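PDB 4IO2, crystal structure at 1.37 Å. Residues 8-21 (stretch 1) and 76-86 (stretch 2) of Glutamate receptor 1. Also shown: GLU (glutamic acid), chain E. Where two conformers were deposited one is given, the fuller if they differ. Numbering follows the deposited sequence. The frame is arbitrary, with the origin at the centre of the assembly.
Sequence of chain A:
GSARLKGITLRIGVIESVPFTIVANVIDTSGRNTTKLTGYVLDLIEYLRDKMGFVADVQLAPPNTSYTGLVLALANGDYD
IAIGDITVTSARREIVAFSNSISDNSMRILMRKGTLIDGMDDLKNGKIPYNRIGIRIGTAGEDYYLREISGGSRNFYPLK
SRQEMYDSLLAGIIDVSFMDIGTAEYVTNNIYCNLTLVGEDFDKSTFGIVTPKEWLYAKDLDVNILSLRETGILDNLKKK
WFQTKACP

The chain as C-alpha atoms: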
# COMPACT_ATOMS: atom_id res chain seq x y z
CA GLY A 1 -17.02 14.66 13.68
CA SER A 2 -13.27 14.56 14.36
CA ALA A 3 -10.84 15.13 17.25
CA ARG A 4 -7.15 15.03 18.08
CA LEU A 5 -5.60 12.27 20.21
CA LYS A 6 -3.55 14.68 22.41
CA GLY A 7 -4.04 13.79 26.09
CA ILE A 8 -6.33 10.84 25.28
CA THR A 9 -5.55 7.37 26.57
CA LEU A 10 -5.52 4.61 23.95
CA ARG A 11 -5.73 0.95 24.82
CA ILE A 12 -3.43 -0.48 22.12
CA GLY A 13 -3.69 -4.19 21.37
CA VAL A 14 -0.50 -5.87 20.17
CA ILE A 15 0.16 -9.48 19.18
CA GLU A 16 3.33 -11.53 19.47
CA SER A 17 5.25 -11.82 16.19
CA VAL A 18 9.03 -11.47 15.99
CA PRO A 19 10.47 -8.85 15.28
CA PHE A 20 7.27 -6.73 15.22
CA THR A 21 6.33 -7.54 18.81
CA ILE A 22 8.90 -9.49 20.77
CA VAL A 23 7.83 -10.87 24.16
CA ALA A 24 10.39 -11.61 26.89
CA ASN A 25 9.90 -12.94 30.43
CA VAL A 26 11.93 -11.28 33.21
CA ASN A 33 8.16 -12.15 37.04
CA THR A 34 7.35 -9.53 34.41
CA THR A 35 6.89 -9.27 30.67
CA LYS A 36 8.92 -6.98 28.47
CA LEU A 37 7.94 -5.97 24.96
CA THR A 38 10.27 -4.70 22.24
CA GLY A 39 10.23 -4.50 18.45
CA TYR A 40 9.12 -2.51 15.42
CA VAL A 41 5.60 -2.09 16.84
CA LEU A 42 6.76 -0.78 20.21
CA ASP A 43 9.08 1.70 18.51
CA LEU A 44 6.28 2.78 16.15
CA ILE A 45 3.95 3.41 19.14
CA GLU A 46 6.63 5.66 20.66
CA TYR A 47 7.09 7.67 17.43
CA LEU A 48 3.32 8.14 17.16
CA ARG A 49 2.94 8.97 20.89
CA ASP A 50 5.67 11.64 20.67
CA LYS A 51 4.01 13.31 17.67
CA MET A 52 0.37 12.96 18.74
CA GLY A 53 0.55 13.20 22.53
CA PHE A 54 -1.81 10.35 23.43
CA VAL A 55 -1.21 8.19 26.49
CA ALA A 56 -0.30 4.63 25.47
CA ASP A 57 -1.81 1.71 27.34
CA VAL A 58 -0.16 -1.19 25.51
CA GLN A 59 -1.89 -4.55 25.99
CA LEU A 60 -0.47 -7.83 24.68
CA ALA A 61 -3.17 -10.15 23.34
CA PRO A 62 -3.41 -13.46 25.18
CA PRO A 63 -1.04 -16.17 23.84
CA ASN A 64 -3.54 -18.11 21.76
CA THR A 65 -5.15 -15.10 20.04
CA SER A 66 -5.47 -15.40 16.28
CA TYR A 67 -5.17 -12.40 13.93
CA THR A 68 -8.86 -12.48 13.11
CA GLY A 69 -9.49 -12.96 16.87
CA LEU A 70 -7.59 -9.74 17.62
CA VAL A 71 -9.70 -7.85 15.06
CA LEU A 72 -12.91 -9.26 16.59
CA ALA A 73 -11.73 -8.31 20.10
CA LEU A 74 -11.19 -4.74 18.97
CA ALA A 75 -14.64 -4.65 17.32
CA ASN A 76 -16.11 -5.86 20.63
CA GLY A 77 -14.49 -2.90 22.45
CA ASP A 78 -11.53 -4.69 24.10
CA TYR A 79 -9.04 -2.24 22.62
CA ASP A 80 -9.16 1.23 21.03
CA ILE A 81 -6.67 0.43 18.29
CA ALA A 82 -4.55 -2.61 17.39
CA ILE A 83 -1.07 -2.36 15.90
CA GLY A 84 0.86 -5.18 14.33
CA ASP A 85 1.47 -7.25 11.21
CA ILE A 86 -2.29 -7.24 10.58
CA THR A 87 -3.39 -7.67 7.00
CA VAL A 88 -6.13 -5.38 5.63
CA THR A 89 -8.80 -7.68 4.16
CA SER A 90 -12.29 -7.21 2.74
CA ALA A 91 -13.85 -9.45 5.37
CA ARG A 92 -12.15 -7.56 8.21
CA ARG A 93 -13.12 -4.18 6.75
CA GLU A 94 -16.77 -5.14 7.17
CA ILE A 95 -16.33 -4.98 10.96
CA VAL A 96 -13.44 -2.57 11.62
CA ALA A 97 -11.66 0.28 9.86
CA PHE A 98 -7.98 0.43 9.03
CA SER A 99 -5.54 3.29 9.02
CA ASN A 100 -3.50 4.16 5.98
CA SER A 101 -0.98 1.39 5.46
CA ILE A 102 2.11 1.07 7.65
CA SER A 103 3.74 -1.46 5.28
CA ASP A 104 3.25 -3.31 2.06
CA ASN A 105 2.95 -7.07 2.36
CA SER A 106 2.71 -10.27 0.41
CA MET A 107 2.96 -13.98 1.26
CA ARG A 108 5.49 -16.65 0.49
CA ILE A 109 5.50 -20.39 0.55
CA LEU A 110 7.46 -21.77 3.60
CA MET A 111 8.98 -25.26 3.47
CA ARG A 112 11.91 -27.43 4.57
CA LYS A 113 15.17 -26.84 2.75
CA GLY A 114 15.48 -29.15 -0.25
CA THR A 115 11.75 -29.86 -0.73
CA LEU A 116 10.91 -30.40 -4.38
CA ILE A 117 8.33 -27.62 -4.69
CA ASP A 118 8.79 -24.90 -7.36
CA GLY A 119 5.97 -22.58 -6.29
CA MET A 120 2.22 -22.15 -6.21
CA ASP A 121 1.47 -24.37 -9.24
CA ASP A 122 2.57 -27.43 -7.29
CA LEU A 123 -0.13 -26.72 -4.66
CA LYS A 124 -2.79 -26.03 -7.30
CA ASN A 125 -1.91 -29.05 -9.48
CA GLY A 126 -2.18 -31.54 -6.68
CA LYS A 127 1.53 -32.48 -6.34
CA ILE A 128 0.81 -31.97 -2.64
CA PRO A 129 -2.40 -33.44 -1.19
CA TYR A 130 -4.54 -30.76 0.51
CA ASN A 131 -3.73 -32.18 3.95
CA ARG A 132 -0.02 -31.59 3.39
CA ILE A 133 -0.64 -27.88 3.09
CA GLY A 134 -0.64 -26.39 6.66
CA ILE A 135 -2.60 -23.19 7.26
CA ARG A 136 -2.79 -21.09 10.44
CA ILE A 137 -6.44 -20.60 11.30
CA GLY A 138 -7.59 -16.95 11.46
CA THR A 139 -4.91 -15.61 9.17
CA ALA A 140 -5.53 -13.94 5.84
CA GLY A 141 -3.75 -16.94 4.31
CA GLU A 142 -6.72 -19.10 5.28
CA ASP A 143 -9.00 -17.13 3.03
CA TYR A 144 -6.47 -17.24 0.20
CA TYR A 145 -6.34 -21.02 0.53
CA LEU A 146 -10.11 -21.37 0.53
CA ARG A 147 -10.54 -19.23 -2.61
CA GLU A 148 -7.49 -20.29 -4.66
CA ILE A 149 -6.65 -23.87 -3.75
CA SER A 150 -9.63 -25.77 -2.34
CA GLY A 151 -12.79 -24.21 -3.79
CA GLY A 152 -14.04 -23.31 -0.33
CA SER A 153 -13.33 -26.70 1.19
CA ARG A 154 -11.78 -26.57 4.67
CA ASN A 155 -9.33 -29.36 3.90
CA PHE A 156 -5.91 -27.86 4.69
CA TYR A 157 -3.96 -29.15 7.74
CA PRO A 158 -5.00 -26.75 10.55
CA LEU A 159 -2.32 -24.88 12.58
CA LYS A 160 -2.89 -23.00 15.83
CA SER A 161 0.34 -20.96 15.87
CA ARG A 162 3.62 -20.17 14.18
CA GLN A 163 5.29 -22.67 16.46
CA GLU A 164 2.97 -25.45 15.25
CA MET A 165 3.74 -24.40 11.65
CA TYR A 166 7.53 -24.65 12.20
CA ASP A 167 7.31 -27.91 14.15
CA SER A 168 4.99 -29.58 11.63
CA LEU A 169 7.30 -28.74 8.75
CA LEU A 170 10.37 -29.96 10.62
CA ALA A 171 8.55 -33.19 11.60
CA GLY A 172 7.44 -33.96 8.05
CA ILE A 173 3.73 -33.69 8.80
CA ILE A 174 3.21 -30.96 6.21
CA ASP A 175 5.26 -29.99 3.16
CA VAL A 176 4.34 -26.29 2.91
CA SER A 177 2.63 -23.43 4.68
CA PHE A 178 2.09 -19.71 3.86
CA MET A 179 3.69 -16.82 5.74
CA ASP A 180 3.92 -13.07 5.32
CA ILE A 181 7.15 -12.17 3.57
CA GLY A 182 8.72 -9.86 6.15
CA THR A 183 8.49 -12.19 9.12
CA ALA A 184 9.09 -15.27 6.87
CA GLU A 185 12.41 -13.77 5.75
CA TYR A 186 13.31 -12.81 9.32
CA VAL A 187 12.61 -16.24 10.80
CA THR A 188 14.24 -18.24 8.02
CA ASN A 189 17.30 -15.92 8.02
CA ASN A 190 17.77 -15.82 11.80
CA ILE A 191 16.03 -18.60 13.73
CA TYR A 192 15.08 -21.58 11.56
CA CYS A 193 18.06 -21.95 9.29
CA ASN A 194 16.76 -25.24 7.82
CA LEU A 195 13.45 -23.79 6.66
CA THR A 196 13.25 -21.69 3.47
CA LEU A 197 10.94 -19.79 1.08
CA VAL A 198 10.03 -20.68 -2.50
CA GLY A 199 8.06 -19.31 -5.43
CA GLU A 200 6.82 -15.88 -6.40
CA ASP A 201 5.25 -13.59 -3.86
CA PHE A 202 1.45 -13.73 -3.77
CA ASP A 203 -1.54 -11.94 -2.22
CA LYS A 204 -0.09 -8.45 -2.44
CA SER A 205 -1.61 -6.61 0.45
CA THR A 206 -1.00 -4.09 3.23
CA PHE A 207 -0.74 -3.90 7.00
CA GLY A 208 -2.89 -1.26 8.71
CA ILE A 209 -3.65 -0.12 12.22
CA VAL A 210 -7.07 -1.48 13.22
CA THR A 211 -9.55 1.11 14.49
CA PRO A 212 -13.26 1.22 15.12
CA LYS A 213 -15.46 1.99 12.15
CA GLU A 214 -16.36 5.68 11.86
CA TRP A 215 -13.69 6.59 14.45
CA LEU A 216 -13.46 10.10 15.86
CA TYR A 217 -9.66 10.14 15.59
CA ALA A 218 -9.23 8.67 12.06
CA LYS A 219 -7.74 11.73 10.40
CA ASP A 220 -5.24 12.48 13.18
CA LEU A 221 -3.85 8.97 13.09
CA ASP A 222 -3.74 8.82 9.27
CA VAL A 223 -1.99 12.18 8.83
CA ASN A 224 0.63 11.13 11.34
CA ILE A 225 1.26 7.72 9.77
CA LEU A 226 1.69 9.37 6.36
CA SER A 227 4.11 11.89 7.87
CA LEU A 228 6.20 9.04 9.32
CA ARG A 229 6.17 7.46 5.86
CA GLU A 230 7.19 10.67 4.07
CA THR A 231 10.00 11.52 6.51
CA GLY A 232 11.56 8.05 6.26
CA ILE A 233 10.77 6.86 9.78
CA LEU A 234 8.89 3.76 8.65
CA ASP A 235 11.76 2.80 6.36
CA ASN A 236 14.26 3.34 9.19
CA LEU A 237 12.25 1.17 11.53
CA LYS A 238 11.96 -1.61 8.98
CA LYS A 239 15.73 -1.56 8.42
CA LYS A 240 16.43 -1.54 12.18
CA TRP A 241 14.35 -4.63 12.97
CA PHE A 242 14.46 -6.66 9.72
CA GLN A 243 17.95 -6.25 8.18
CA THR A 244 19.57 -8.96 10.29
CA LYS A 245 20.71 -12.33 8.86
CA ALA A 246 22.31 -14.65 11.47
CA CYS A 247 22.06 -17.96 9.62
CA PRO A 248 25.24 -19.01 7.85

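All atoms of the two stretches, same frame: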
# COMPACT_ATOMS: atom_id res chain seq x y z
N ILE A 8 -5.36 11.93 25.21
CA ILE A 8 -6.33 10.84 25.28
C ILE A 8 -5.59 9.54 25.53
O ILE A 8 -4.53 9.31 24.94
CB ILE A 8 -7.09 10.71 23.93
CG1 ILE A 8 -7.83 12.03 23.60
CG2 ILE A 8 -7.98 9.49 23.90
CD1 ILE A 8 -8.86 12.44 24.63
N THR A 9 -6.14 8.68 26.37
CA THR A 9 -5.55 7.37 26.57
C THR A 9 -6.09 6.38 25.55
O THR A 9 -7.29 6.27 25.35
CB THR A 9 -5.85 6.84 28.01
OG1 THR A 9 -5.25 7.72 28.96
CG2 THR A 9 -5.30 5.43 28.20
N LEU A 10 -5.17 5.69 24.87
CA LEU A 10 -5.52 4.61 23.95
C LEU A 10 -5.09 3.29 24.49
O LEU A 10 -3.91 3.09 24.78
CB LEU A 10 -4.82 4.78 22.62
CG LEU A 10 -5.25 5.95 21.78
CD1 LEU A 10 -4.37 5.97 20.55
CD2 LEU A 10 -6.72 5.86 21.45
N ARG A 11 -6.03 2.37 24.59
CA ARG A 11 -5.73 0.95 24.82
C ARG A 11 -5.32 0.34 23.49
O ARG A 11 -6.12 0.25 22.54
CB ARG A 11 -6.94 0.20 25.38
CG ARG A 11 -7.46 0.70 26.72
CD ARG A 11 -8.84 0.11 27.03
NE ARG A 11 -9.75 0.43 25.94
CZ ARG A 11 -10.83 -0.28 25.59
NH1 ARG A 11 -11.24 -1.34 26.28
NH2 ARG A 11 -11.51 0.11 24.53
N ILE A 12 -4.05 -0.04 23.38
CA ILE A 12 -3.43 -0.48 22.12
C ILE A 12 -3.14 -1.97 22.19
O ILE A 12 -2.28 -2.39 22.94
CB ILE A 12 -2.12 0.26 21.85
CG1 ILE A 12 -2.33 1.76 21.87
CG2 ILE A 12 -1.52 -0.22 20.51
CD1 ILE A 12 -1.06 2.60 21.64
N GLY A 13 -3.91 -2.75 21.44
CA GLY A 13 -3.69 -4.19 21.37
C GLY A 13 -2.50 -4.50 20.45
O GLY A 13 -2.39 -3.92 19.36
N VAL A 14 -1.62 -5.37 20.94
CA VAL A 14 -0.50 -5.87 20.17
C VAL A 14 -0.50 -7.37 20.25
O VAL A 14 -1.17 -7.96 21.10
CB VAL A 14 0.86 -5.26 20.63
CG1 VAL A 14 0.89 -3.74 20.49
CG2 VAL A 14 1.23 -5.63 22.04
N ILE A 15 0.19 -8.01 19.31
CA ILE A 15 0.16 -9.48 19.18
C ILE A 15 1.57 -9.98 18.89
O ILE A 15 2.30 -9.44 18.07
CB ILE A 15 -0.87 -9.90 18.10
CG1 ILE A 15 -0.97 -11.40 17.96
CG2 ILE A 15 -0.61 -9.25 16.72
CD1 ILE A 15 -2.17 -11.88 17.15
N GLU A 16 1.98 -11.02 19.60
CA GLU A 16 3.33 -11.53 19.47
C GLU A 16 3.65 -11.96 18.04
O GLU A 16 2.93 -12.76 17.45
CB GLU A 16 3.55 -12.70 20.46
CG GLU A 16 4.98 -13.25 20.46
CD GLU A 16 5.26 -14.30 21.50
OE1 GLU A 16 4.34 -14.63 22.28
OE2 GLU A 16 6.41 -14.81 21.54
N SER A 17 4.78 -11.48 17.53
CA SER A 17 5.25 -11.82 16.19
C SER A 17 6.64 -11.21 16.03
O SER A 17 6.74 -10.00 15.84
CB SER A 17 4.34 -11.26 15.12
OG SER A 17 4.81 -11.69 13.87
N VAL A 18 7.70 -12.00 16.12
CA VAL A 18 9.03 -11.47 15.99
C VAL A 18 9.30 -11.06 14.57
O VAL A 18 8.95 -11.77 13.65
CB VAL A 18 10.14 -12.42 16.53
CG1 VAL A 18 9.86 -12.80 17.95
CG2 VAL A 18 10.32 -13.71 15.67
N PRO A 19 9.96 -9.89 14.37
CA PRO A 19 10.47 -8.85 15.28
C PRO A 19 9.55 -7.61 15.36
O PRO A 19 10.02 -6.53 15.72
CB PRO A 19 11.80 -8.51 14.62
CG PRO A 19 11.39 -8.47 13.14
CD PRO A 19 10.38 -9.60 12.98
N PHE A 20 8.27 -7.78 15.02
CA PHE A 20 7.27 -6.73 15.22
C PHE A 20 7.01 -6.51 16.70
O PHE A 20 7.14 -5.36 17.19
CB PHE A 20 5.98 -7.08 14.49
CG PHE A 20 5.99 -6.77 13.00
CD1 PHE A 20 6.05 -5.45 12.57
CD2 PHE A 20 6.02 -7.77 12.05
CE1 PHE A 20 6.05 -5.15 11.20
CE2 PHE A 20 6.03 -7.49 10.68
CZ PHE A 20 6.05 -6.18 10.27
N THR A 21 6.63 -7.58 17.41
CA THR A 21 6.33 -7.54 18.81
C THR A 21 6.99 -8.76 19.43
O THR A 21 6.58 -9.89 19.21
CB THR A 21 4.80 -7.50 19.10
OG1 THR A 21 4.30 -6.25 18.59
CG2 THR A 21 4.49 -7.60 20.58
N ASN A 76 -15.30 -5.67 19.43
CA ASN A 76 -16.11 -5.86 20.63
C ASN A 76 -15.85 -4.79 21.70
O ASN A 76 -16.58 -4.74 22.68
CB ASN A 76 -15.78 -7.22 21.22
CG ASN A 76 -16.68 -7.60 22.37
OD1 ASN A 76 -17.88 -7.76 22.18
ND2 ASN A 76 -16.09 -7.80 23.55
N GLY A 77 -14.80 -3.98 21.52
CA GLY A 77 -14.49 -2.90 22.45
C GLY A 77 -13.35 -3.19 23.40
O GLY A 77 -13.13 -2.39 24.31
N ASP A 78 -12.59 -4.28 23.17
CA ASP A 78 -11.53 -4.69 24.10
C ASP A 78 -10.29 -3.81 24.02
O ASP A 78 -9.51 -3.75 24.97
CB ASP A 78 -11.11 -6.13 23.86
CG ASP A 78 -12.24 -7.15 24.07
OD1 ASP A 78 -13.42 -6.79 24.33
OD2 ASP A 78 -11.90 -8.35 23.95
N TYR A 79 -10.15 -3.14 22.89
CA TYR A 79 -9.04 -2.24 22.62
C TYR A 79 -9.60 -1.02 21.88
O TYR A 79 -10.69 -1.09 21.29
CB TYR A 79 -7.97 -2.91 21.72
CG TYR A 79 -7.49 -4.26 22.22
CD1 TYR A 79 -6.65 -4.37 23.33
CD2 TYR A 79 -7.90 -5.43 21.61
CE1 TYR A 79 -6.21 -5.61 23.78
CE2 TYR A 79 -7.46 -6.67 22.06
CZ TYR A 79 -6.64 -6.77 23.15
OH TYR A 79 -6.23 -8.02 23.55
N ASP A 80 -8.85 0.06 21.86
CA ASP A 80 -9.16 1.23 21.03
C ASP A 80 -8.56 1.14 19.64
O ASP A 80 -9.23 1.47 18.67
CB ASP A 80 -8.73 2.52 21.72
CG ASP A 80 -9.43 2.70 23.05
OD1 ASP A 80 -10.69 2.57 23.09
OD2 ASP A 80 -8.75 2.92 24.06
N ILE A 81 -7.31 0.74 19.57
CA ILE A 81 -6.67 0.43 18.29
C ILE A 81 -5.87 -0.86 18.46
O ILE A 81 -5.60 -1.28 19.59
CB ILE A 81 -5.76 1.56 17.74
CG1 ILE A 81 -4.58 1.83 18.69
CG2 ILE A 81 -6.58 2.82 17.52
CD1 ILE A 81 -3.54 2.86 18.15
N ALA A 82 -5.48 -1.47 17.36
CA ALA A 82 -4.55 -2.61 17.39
C ALA A 82 -3.47 -2.41 16.32
O ALA A 82 -3.75 -2.05 15.18
CB ALA A 82 -5.28 -3.96 17.20
N ILE A 83 -2.23 -2.59 16.74
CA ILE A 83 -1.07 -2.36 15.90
C ILE A 83 -0.25 -3.61 15.79
O ILE A 83 0.15 -4.20 16.81
CB ILE A 83 -0.17 -1.21 16.42
CG1 ILE A 83 -0.96 0.10 16.60
CG2 ILE A 83 0.96 -1.00 15.44
CD1 ILE A 83 -0.14 1.23 17.21
N GLY A 84 0.03 -4.02 14.56
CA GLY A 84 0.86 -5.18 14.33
C GLY A 84 0.95 -5.49 12.86
O GLY A 84 0.64 -4.68 11.96
N ASP A 85 1.41 -6.71 12.58
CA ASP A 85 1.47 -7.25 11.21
C ASP A 85 0.09 -7.81 10.85
O ASP A 85 -0.07 -9.01 10.70
CB ASP A 85 2.57 -8.32 11.08
CG ASP A 85 2.56 -9.42 12.16
OD1 ASP A 85 1.97 -9.26 13.23
OD2 ASP A 85 3.23 -10.47 11.92
N ILE A 86 -0.88 -6.89 10.75
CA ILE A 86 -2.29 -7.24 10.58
C ILE A 86 -2.72 -6.86 9.18
O ILE A 86 -2.73 -5.68 8.80
CB ILE A 86 -3.16 -6.49 11.61
CG1 ILE A 86 -2.69 -6.74 13.05
CG2 ILE A 86 -4.59 -6.90 11.49
CD1 ILE A 86 -3.25 -5.73 14.05
N GLU E . -0.74 -10.77 8.63
CA GLU E . -1.50 -12.00 8.84
C GLU E . -2.95 -11.67 9.18
O GLU E . -3.25 -10.49 9.50
CB GLU E . -0.91 -12.88 9.94
CG GLU E . 0.55 -13.31 9.76
CD GLU E . 0.81 -14.32 8.64
OE1 GLU E . -0.16 -14.82 8.06
OE2 GLU E . 2.00 -14.66 8.40
OXT GLU E . -3.80 -12.59 9.13
O HOH W 1 1.67 -6.32 17.48
O HOH W 2 2.75 -8.09 15.68

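A parallel pairing of two strands is often held at its margin by side chains that reach back to the backbone of the partner, and the contact between residues 8-21 and 76-86 of this glutamate receptor illustrates the principle well. The pairing itself is short. I12 lies opposite I81 and G13 opposite A82, and the ladder alternates as parallel strands do: I81 N donates to R11 O (3.2 Å), G13 N to I81 O (2.9 Å) and I83 N to G13 O (2.9 Å).

At its start, R11 and D80 extend the ladder with their side chains. D80, with chi1 m, points toward the first strand and sets OD2 2.8 Å from R11 N, while its own N donates to R11 O at 2.8 Å; the pair thus closes a ring of hydrogen bonds through one carboxylate. R11 leaves its strand sideways, and its m, t, m conformation folds the guanidinium back along the loop. There NE meets D80 OD2 at 3.3 Å and NH2 meets D80 OD1 at 3.0 Å, a two-pronged salt bridge. The far edge of the guanidinium takes up G77 O, at 2.9 Å from NH1 and 3.0 Å from NH2. That carbonyl belongs to a glycine closing a helix in a Schellman motif with positive phi, a backbone in which a CB would be jammed against the preceding carbonyl.

The two faces of the sheet are packed differently. On one, I12 (m, t) brings CG1 to 3.9 Å from CG1 of I81, whose chi1 is p and whose end comes nearer the first strand than its CA-to-CB direction suggests; I12 CG2 also lies 3.9 Å from I83 CD1, and L10 CD1 is 4.0 Å from I81 CD1. On the other, the Y79 ring lies against G13, whose CA sits over the ring face, 3.6 Å from Y79 CD1. A CB on G13 would fall 2.9 Å from Y79 CG, a clash, so the ring occupies space that the glycine leaves free.

Beyond the ladder, D85 takes over. Its p rotamer places OD2 2.8 Å from S17 OG, which donates to it from a t rotamer, and its CB rests over the face of F20, 3.6 Å from CE2. Water 2 bridges the remaining gap, 2.8 Å from both I15 O and D85 OD1. The D85 backbone meanwhile faces the ligand: its O accepts from N of the bound glutamate at 2.8 Å.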